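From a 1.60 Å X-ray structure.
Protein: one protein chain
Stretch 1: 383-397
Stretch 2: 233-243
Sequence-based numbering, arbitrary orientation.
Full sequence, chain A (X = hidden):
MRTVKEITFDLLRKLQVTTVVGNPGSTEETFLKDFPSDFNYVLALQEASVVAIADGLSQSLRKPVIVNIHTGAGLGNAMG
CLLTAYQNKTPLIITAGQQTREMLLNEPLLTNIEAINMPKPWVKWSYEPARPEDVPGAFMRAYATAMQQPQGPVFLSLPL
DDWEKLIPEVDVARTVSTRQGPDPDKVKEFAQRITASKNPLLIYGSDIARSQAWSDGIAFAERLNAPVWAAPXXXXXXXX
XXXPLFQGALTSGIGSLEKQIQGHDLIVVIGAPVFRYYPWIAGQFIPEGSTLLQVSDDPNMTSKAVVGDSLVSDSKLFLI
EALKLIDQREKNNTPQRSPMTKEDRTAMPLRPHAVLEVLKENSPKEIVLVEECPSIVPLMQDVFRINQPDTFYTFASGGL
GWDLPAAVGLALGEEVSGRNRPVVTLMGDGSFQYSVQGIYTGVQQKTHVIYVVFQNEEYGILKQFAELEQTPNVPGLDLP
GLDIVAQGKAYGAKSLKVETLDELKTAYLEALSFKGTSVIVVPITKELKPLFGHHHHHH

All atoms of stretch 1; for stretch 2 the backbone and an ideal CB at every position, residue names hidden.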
# COMPACT_ATOMS: atom_id res chain seq x y z
N VAL A 383 -3.16 -1.71 44.69
CA VAL A 383 -3.12 -2.94 45.46
C VAL A 383 -1.93 -3.80 45.09
O VAL A 383 -1.17 -4.23 45.96
CB VAL A 383 -4.42 -3.76 45.27
CG1 VAL A 383 -4.31 -5.13 45.93
CG2 VAL A 383 -5.64 -2.99 45.82
N PHE A 384 -1.78 -4.07 43.80
CA PHE A 384 -0.69 -4.91 43.32
C PHE A 384 0.50 -4.04 42.95
O PHE A 384 0.66 -3.63 41.81
CB PHE A 384 -1.14 -5.76 42.11
CG PHE A 384 -1.95 -6.98 42.48
CD1 PHE A 384 -1.32 -8.18 42.78
CD2 PHE A 384 -3.34 -6.92 42.54
CE1 PHE A 384 -2.06 -9.31 43.12
CE2 PHE A 384 -4.08 -8.04 42.88
CZ PHE A 384 -3.44 -9.24 43.17
N ARG A 385 1.34 -3.76 43.93
CA ARG A 385 2.53 -2.95 43.67
C ARG A 385 3.67 -3.87 43.26
O ARG A 385 4.30 -4.51 44.09
CB ARG A 385 2.87 -2.11 44.91
CG ARG A 385 1.67 -1.27 45.32
CD ARG A 385 1.93 -0.34 46.49
NE ARG A 385 0.76 0.50 46.72
CZ ARG A 385 0.76 1.63 47.43
NH1 ARG A 385 1.88 2.04 48.00
NH2 ARG A 385 -0.36 2.34 47.56
N ILE A 386 3.91 -3.94 41.95
CA ILE A 386 4.83 -4.89 41.35
C ILE A 386 6.27 -4.51 41.67
O ILE A 386 6.70 -3.40 41.35
CB ILE A 386 4.65 -4.89 39.82
CG1 ILE A 386 3.17 -5.13 39.47
CG2 ILE A 386 5.57 -5.92 39.15
CD1 ILE A 386 2.63 -6.46 39.94
N ASN A 387 7.02 -5.42 42.29
CA ASN A 387 8.38 -5.10 42.72
C ASN A 387 9.45 -6.05 42.19
O ASN A 387 10.58 -6.08 42.71
CB ASN A 387 8.46 -4.96 44.24
CG ASN A 387 8.13 -6.24 44.98
OD1 ASN A 387 8.03 -7.32 44.39
ND2 ASN A 387 7.96 -6.13 46.29
N GLN A 388 9.11 -6.80 41.15
CA GLN A 388 10.06 -7.68 40.49
C GLN A 388 9.87 -7.55 38.98
O GLN A 388 8.75 -7.28 38.53
CB GLN A 388 9.86 -9.14 40.91
CG GLN A 388 10.15 -9.44 42.39
CD GLN A 388 11.59 -9.13 42.79
OE1 GLN A 388 12.51 -9.16 41.97
NE2 GLN A 388 11.79 -8.82 44.07
N PRO A 389 10.95 -7.73 38.21
CA PRO A 389 10.84 -7.72 36.75
C PRO A 389 10.06 -8.94 36.25
O PRO A 389 9.87 -9.91 37.00
CB PRO A 389 12.31 -7.81 36.28
CG PRO A 389 12.99 -8.52 37.39
CD PRO A 389 12.32 -8.03 38.65
N ASP A 390 9.62 -8.87 34.99
CA ASP A 390 8.97 -9.98 34.30
C ASP A 390 7.85 -10.61 35.12
O ASP A 390 7.72 -11.84 35.18
CB ASP A 390 9.99 -11.05 33.90
CG ASP A 390 11.01 -10.53 32.91
OD1 ASP A 390 10.80 -9.43 32.33
OD2 ASP A 390 12.04 -11.22 32.70
N THR A 391 7.04 -9.75 35.72
CA THR A 391 5.96 -10.17 36.59
C THR A 391 4.61 -9.66 36.08
O THR A 391 3.65 -10.44 35.99
CB THR A 391 6.25 -9.73 38.04
OG1 THR A 391 7.39 -10.47 38.51
CG2 THR A 391 5.06 -9.98 38.97
N PHE A 392 4.53 -8.38 35.73
CA PHE A 392 3.28 -7.79 35.24
C PHE A 392 3.29 -7.58 33.73
O PHE A 392 4.25 -7.04 33.17
CB PHE A 392 2.98 -6.46 35.93
CG PHE A 392 1.78 -5.75 35.36
CD1 PHE A 392 0.50 -6.14 35.73
CD2 PHE A 392 1.92 -4.72 34.45
CE1 PHE A 392 -0.63 -5.50 35.19
CE2 PHE A 392 0.82 -4.07 33.91
CZ PHE A 392 -0.46 -4.47 34.29
N TYR A 393 2.19 -7.98 33.08
CA TYR A 393 2.06 -7.82 31.64
C TYR A 393 0.65 -7.40 31.25
O TYR A 393 -0.34 -7.96 31.76
CB TYR A 393 2.34 -9.15 30.93
CG TYR A 393 3.71 -9.74 31.12
CD1 TYR A 393 4.04 -10.42 32.28
CD2 TYR A 393 4.67 -9.64 30.11
CE1 TYR A 393 5.31 -10.98 32.44
CE2 TYR A 393 5.92 -10.20 30.26
CZ TYR A 393 6.24 -10.86 31.43
OH TYR A 393 7.49 -11.42 31.59
N THR A 394 0.56 -6.44 30.33
CA THR A 394 -0.71 -6.14 29.67
C THR A 394 -0.36 -5.70 28.24
O THR A 394 0.82 -5.70 27.84
CB THR A 394 -1.54 -5.08 30.44
OG1 THR A 394 -2.86 -4.98 29.88
CG2 THR A 394 -0.86 -3.72 30.42
N PHE A 395 -1.37 -5.34 27.46
CA PHE A 395 -1.13 -4.88 26.08
C PHE A 395 -0.58 -3.45 25.99
O PHE A 395 -0.80 -2.62 26.88
CB PHE A 395 -2.39 -5.08 25.21
CG PHE A 395 -3.67 -4.50 25.79
CD1 PHE A 395 -4.91 -4.94 25.31
CD2 PHE A 395 -3.65 -3.52 26.77
CE1 PHE A 395 -6.10 -4.43 25.82
CE2 PHE A 395 -4.84 -3.00 27.30
CZ PHE A 395 -6.07 -3.45 26.81
N ALA A 396 0.18 -3.18 24.93
CA ALA A 396 0.65 -1.82 24.67
C ALA A 396 -0.36 -1.01 23.86
O ALA A 396 -0.23 0.21 23.73
CB ALA A 396 2.00 -1.85 23.94
N SER A 397 -1.39 -1.69 23.35
CA SER A 397 -2.22 -1.15 22.27
C SER A 397 -3.64 -0.75 22.66
O SER A 397 -4.31 -0.02 21.93
CB SER A 397 -2.35 -2.21 21.18
OG SER A 397 -3.15 -3.28 21.69
N UNK A 233 -0.04 4.18 30.52
CA UNK A 233 -0.24 2.95 29.75
C UNK A 233 1.05 2.17 29.50
O UNK A 233 1.29 1.67 28.40
CB UNK A 233 -0.89 3.29 28.41
N UNK A 234 1.88 2.07 30.54
CA UNK A 234 3.07 1.23 30.47
C UNK A 234 2.64 -0.23 30.58
O UNK A 234 2.13 -0.67 31.61
CB UNK A 234 4.07 1.59 31.57
N UNK A 235 2.86 -0.97 29.49
CA UNK A 235 2.38 -2.33 29.34
C UNK A 235 3.07 -3.31 30.30
O UNK A 235 2.51 -4.37 30.63
CB UNK A 235 2.58 -2.79 27.89
N UNK A 236 4.29 -2.96 30.72
CA UNK A 236 5.08 -3.81 31.61
C UNK A 236 5.83 -2.94 32.61
O UNK A 236 6.39 -1.91 32.25
CB UNK A 236 6.06 -4.68 30.81
N UNK A 237 5.82 -3.38 33.86
CA UNK A 237 6.36 -2.61 34.97
C UNK A 237 7.81 -2.19 34.72
O UNK A 237 8.67 -3.03 34.49
CB UNK A 237 6.27 -3.42 36.26
N UNK A 238 8.08 -0.87 34.76
CA UNK A 238 9.47 -0.47 34.52
C UNK A 238 10.30 -0.17 35.78
O UNK A 238 11.50 0.05 35.66
CB UNK A 238 9.48 0.77 33.62
N UNK A 239 9.67 -0.14 36.95
CA UNK A 239 10.37 0.26 38.17
C UNK A 239 9.67 -0.36 39.39
O UNK A 239 8.43 -0.48 39.41
CB UNK A 239 10.42 1.78 38.29
N UNK A 240 10.43 -0.79 40.40
CA UNK A 240 9.77 -1.41 41.56
C UNK A 240 8.78 -0.45 42.21
O UNK A 240 9.14 0.67 42.59
CB UNK A 240 10.81 -1.86 42.59
N UNK A 241 7.53 -0.87 42.33
CA UNK A 241 6.47 0.07 42.68
C UNK A 241 6.34 0.33 44.18
O UNK A 241 5.54 1.17 44.61
CB UNK A 241 5.13 -0.45 42.14
N UNK A 242 7.14 -0.39 44.97
CA UNK A 242 7.22 -0.09 46.40
C UNK A 242 8.54 0.64 46.76
O UNK A 242 8.81 0.89 47.93
CB UNK A 242 7.10 -1.38 47.21
N UNK A 243 9.33 0.98 45.75
CA UNK A 243 10.57 1.72 45.98
C UNK A 243 10.22 3.13 46.48
O UNK A 243 9.27 3.75 45.98
CB UNK A 243 11.41 1.78 44.71

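Position 233 has positive phi and psi (54/43), and its CB has nothing of stretch 1 within 5.5 Å. Glycine, Asn or Asp would tolerate the backbone. It is Phe-233.

At 234 the CB points away and meets nothing of stretch 1. Many residues would do. It is Ala-234, whose O lies at the edge of the Phe-392 ring.

At 235 the CB points toward stretch 1, 3.4 Å from Thr-394 O and 3.5 Å from Phe-395 O. These carbonyls and the Ala-396 methyl crowd the CB, so a slim start is the safer choice, aliphatic or polar. It is Glu-235. Glu-235 CD packs 3.8 Å from Ala-396 CB, and its carboxylate is hydrogen-bonded elsewhere in the structure. Thr-394 N donates to Glu-235 O at 2.9 Å.

At 236 phi and psi are extended (-142/137) and the CB points sideways, 3.8 Å from Phe-392 O. The Tyr-393 ring and the Asp-390 carboxylate lie farther along. Lys or Arg could reach both. It is Arg-236. Arg-236 NH2 forms a salt bridge with Asp-390 OD1 at 3.0 Å, though the hydrogen bond within it is weak. Tyr-393 CE2 lies over one guanidinium face, 3.4 Å from Arg-236 NE. A water joins Arg-236 NE to Phe-392 O, 2.9 Å from each.

At 237 the CB points toward stretch 1, 3.9 Å from Ile-386 CG2 and 4.5 Å from Phe-392 CB. The space is small and mostly apolar, so Val, Thr or Ala would suit. It is Thr-237. Thr-237 OG1 packs 3.2 Å from Phe-392 CB and 3.4 Å from Ile-386 CG2.

Positions 238 and 239 have no CB contact and leave the choice open. They are Pro-238 and Phe-239.

At 240 the CB lies sideways, 4.1 Å from Asn-387 CA. Phi is -59 and a type I turn starts here, so proline is among the candidates. It is Pro-240, packed against Asn-387.

At 241 the CB points toward stretch 1, 3.4 Å from Ile-386 O. The NH of Ile-386 favours an acceptor such as Glu or Gln. It is Glu-241. Ile-386 N donates to Glu-241 OE1 at 3.1 Å, and Glu-241 N to Ile-386 O at 2.8 Å.

At 242 the CB points sideways, 4.8 Å from Asn-387 CB. The nearby amide suits an oxygen carried farther out, as in Asp, Asn, Glu or Gln. It is Asp-242; Asp-242 OD2 accepts from Asn-387 ND2 at 2.9 Å.

Position 243 meets nothing of stretch 1 and its backbone is ordinary (-67/139), so many residues would do. It is His-243.

Stretch 2 (233-243) FAERTPFPEDH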
# COMPACT_ATOMS: atom_id res chain seq x y z
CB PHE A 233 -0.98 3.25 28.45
CG PHE A 233 -2.44 3.47 28.65
CD1 PHE A 233 -3.30 2.40 28.77
CD2 PHE A 233 -2.96 4.76 28.78
CE1 PHE A 233 -4.65 2.59 28.99
CE2 PHE A 233 -4.32 4.95 28.99
CZ PHE A 233 -5.16 3.86 29.11
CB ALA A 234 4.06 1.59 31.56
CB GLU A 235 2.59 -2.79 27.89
CG GLU A 235 4.06 -2.77 27.43
CD GLU A 235 4.47 -1.48 26.74
OE1 GLU A 235 3.96 -0.39 27.09
OE2 GLU A 235 5.32 -1.56 25.84
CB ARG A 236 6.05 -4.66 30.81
CG ARG A 236 5.36 -5.71 29.98
CD ARG A 236 6.30 -6.40 29.06
NE ARG A 236 7.31 -7.15 29.81
CZ ARG A 236 8.24 -7.89 29.23
NH1 ARG A 236 8.26 -7.97 27.91
NH2 ARG A 236 9.13 -8.54 29.96
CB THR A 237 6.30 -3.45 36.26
OG1 THR A 237 4.97 -3.98 36.43
CG2 THR A 237 6.67 -2.60 37.47
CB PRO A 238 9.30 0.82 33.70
CG PRO A 238 8.04 1.40 34.21
CD PRO A 238 7.14 0.24 34.59
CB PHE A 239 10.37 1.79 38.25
CG PHE A 239 11.29 2.37 39.30
CD1 PHE A 239 10.80 2.77 40.54
CD2 PHE A 239 12.64 2.55 39.03
CE1 PHE A 239 11.64 3.32 41.51
CE2 PHE A 239 13.49 3.11 39.99
CZ PHE A 239 12.99 3.49 41.23
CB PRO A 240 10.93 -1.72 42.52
CG PRO A 240 12.08 -0.87 42.04
CD PRO A 240 11.90 -0.77 40.55
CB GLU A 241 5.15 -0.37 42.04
CG GLU A 241 5.29 -0.40 40.51
CD GLU A 241 4.03 -0.77 39.77
OE1 GLU A 241 3.14 -1.44 40.36
OE2 GLU A 241 3.93 -0.41 38.58
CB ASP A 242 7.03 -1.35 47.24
CG ASP A 242 8.01 -2.45 46.89
OD1 ASP A 242 8.77 -2.29 45.91
OD2 ASP A 242 8.01 -3.49 47.59
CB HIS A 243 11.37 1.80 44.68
CG HIS A 243 12.77 2.30 44.86
ND1 HIS A 243 13.08 3.63 45.05
CD2 HIS A 243 13.95 1.64 44.87
CE1 HIS A 243 14.39 3.76 45.17
NE2 HIS A 243 14.94 2.57 45.06
O HOH W 1 -0.64 -0.47 28.55
O HOH W 2 7.02 -7.62 32.66
O HOH W 3 8.51 -5.67 34.14
O HOH W 4 0.46 -2.09 39.57
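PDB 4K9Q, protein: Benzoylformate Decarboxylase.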